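Local coordinates for uncharacterized ATP-binding protein MJ1010 (Methanocaldococcus jannaschii DSM 2661, PDB 3BJO) that is of unknown function but is thought to bind ATP, its C-terminal domain belonging to the helix-turn-helix clan, at residues K20-N25 / V71-K76. Sequence-based numbering, arbitrary orientation.
Sequences KDFLSN and VYLVKK
F22 reaches from helix 3-24 to the C-terminal end of helix 67-75, where its outer ring carbons meet Y72, L73 and K76. The tight part is the CE1-CZ side of F22: both atoms lie 3.6 Å from CE2 of Y72, and CZ is also 3.9 Å from CD2 of L73. The two aromatic rings approach rim against rim at 31°, without stacking. Both phenylalanine and tyrosine suit a gap this wide, since the nearest CA atoms, those of F22 and K76, are 8.8 Å apart; with CG anti to the backbone N (chi1 167°), the F22 ring extends across it. On the loose side, exposed K76 lends the root of its chain, CB lying 3.9 Å from CE1 of F22 and CG over one face of the Y72 ring, toward its rim, while the amine runs off from the contact. Beyond the hydroxyl end of Y72 a water links the two segments: it donates to F22 O (2.8 Å), accepts from ND2 of N25 and lies 3.0 Å from OH of Y72, so tyrosine adds a polar end to an apolar ring. An alanine in place of F22 would keep the backbone carbonyl for this water but would probably strip Y72 and L73 of the apolar cover from helix 3-24 and open a gap there. This is plain apolar helix packing within the domain: I47 of helix 44-52 touches F22, Y72 and L73 alike, joining three helices, and V33 of strand 32-35 packs on Y72.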
# COMPACT_ATOMS: atom_id res chain seq x y z
N LYS A 20 -6.43 -7.01 -2.55
CA LYS A 20 -6.26 -8.22 -3.38
C LYS A 20 -6.43 -7.93 -4.87
O LYS A 20 -5.68 -8.46 -5.70
CB LYS A 20 -7.27 -9.31 -2.99
CG LYS A 20 -6.82 -10.14 -1.81
CD LYS A 20 -7.84 -11.26 -1.56
CE LYS A 20 -7.33 -12.37 -0.64
NZ LYS A 20 -8.48 -13.30 -0.36
N ASP A 21 -7.45 -7.12 -5.18
CA ASP A 21 -7.68 -6.67 -6.54
C ASP A 21 -6.51 -5.79 -7.03
O ASP A 21 -6.03 -5.98 -8.14
CB ASP A 21 -8.98 -5.86 -6.63
CG ASP A 21 -10.25 -6.75 -6.66
OD1 ASP A 21 -10.18 -7.99 -6.45
OD2 ASP A 21 -11.35 -6.19 -6.90
N PHE A 22 -6.10 -4.82 -6.21
CA PHE A 22 -4.93 -3.98 -6.52
C PHE A 22 -3.73 -4.84 -6.90
O PHE A 22 -3.02 -4.57 -7.89
CB PHE A 22 -4.56 -3.09 -5.30
CG PHE A 22 -3.19 -2.42 -5.41
CD1 PHE A 22 -2.99 -1.32 -6.25
CD2 PHE A 22 -2.11 -2.91 -4.71
CE1 PHE A 22 -1.77 -0.71 -6.34
CE2 PHE A 22 -0.83 -2.33 -4.82
CZ PHE A 22 -0.68 -1.21 -5.63
N LEU A 23 -3.47 -5.85 -6.07
CA LEU A 23 -2.25 -6.62 -6.20
C LEU A 23 -2.38 -7.58 -7.40
O LEU A 23 -1.44 -7.76 -8.16
CB LEU A 23 -2.01 -7.42 -4.91
CG LEU A 23 -1.58 -6.64 -3.68
CD1 LEU A 23 -1.42 -7.61 -2.51
CD2 LEU A 23 -0.26 -5.94 -4.00
N SER A 24 -3.57 -8.16 -7.59
CA SER A 24 -3.79 -9.07 -8.73
C SER A 24 -3.66 -8.35 -10.07
O SER A 24 -3.23 -8.94 -11.06
CB SER A 24 -5.15 -9.74 -8.64
OG SER A 24 -5.17 -10.62 -7.54
N ASN A 25 -3.99 -7.07 -10.09
CA ASN A 25 -3.91 -6.26 -11.32
C ASN A 25 -2.46 -6.14 -11.76
O ASN A 25 -2.17 -5.77 -12.88
CB ASN A 25 -4.41 -4.85 -11.02
CG ASN A 25 -4.42 -3.94 -12.24
OD1 ASN A 25 -5.09 -4.22 -13.26
ND2 ASN A 25 -3.68 -2.83 -12.15
N VAL A 71 5.98 6.27 -4.58
CA VAL A 71 5.13 7.24 -5.32
C VAL A 71 3.91 6.53 -5.95
O VAL A 71 2.78 7.05 -5.89
CB VAL A 71 5.92 7.99 -6.39
CG1 VAL A 71 4.96 8.65 -7.44
CG2 VAL A 71 6.78 9.06 -5.72
N TYR A 72 4.13 5.36 -6.54
CA TYR A 72 3.02 4.58 -7.10
C TYR A 72 2.02 4.25 -5.99
O TYR A 72 0.82 4.41 -6.17
CB TYR A 72 3.56 3.31 -7.81
CG TYR A 72 2.49 2.38 -8.39
CD1 TYR A 72 1.83 2.70 -9.57
CD2 TYR A 72 2.14 1.21 -7.74
CE1 TYR A 72 0.82 1.83 -10.10
CE2 TYR A 72 1.14 0.35 -8.25
CZ TYR A 72 0.51 0.68 -9.42
OH TYR A 72 -0.47 -0.15 -9.88
N LEU A 73 2.53 3.81 -4.83
CA LEU A 73 1.66 3.32 -3.74
C LEU A 73 0.88 4.48 -3.08
O LEU A 73 -0.21 4.29 -2.56
CB LEU A 73 2.50 2.60 -2.69
CG LEU A 73 3.10 1.23 -3.09
CD1 LEU A 73 4.12 0.74 -2.04
CD2 LEU A 73 1.98 0.22 -3.18
N VAL A 74 1.46 5.69 -3.12
CA VAL A 74 0.75 6.88 -2.69
C VAL A 74 -0.29 7.27 -3.74
O VAL A 74 -1.43 7.50 -3.42
CB VAL A 74 1.74 8.06 -2.37
CG1 VAL A 74 0.95 9.37 -2.02
CG2 VAL A 74 2.65 7.65 -1.21
N LYS A 75 0.11 7.31 -5.01
CA LYS A 75 -0.80 7.67 -6.10
C LYS A 75 -2.04 6.80 -6.02
O LYS A 75 -3.17 7.26 -6.21
CB LYS A 75 -0.13 7.46 -7.45
CG LYS A 75 -0.94 7.93 -8.66
CD LYS A 75 -0.60 7.08 -9.92
CE LYS A 75 -1.62 7.32 -11.08
NZ LYS A 75 -3.02 6.88 -10.72
N LYS A 76 -1.80 5.52 -5.72
CA LYS A 76 -2.85 4.51 -5.67
C LYS A 76 -3.61 4.40 -4.35
O LYS A 76 -4.34 3.44 -4.15
CB LYS A 76 -2.27 3.14 -6.06
CG LYS A 76 -1.80 3.08 -7.51
CD LYS A 76 -2.95 3.06 -8.53
CE LYS A 76 -2.49 3.45 -9.93
NZ LYS A 76 -3.62 3.46 -11.00
O HOH W 1 -2.38 -2.37 -9.47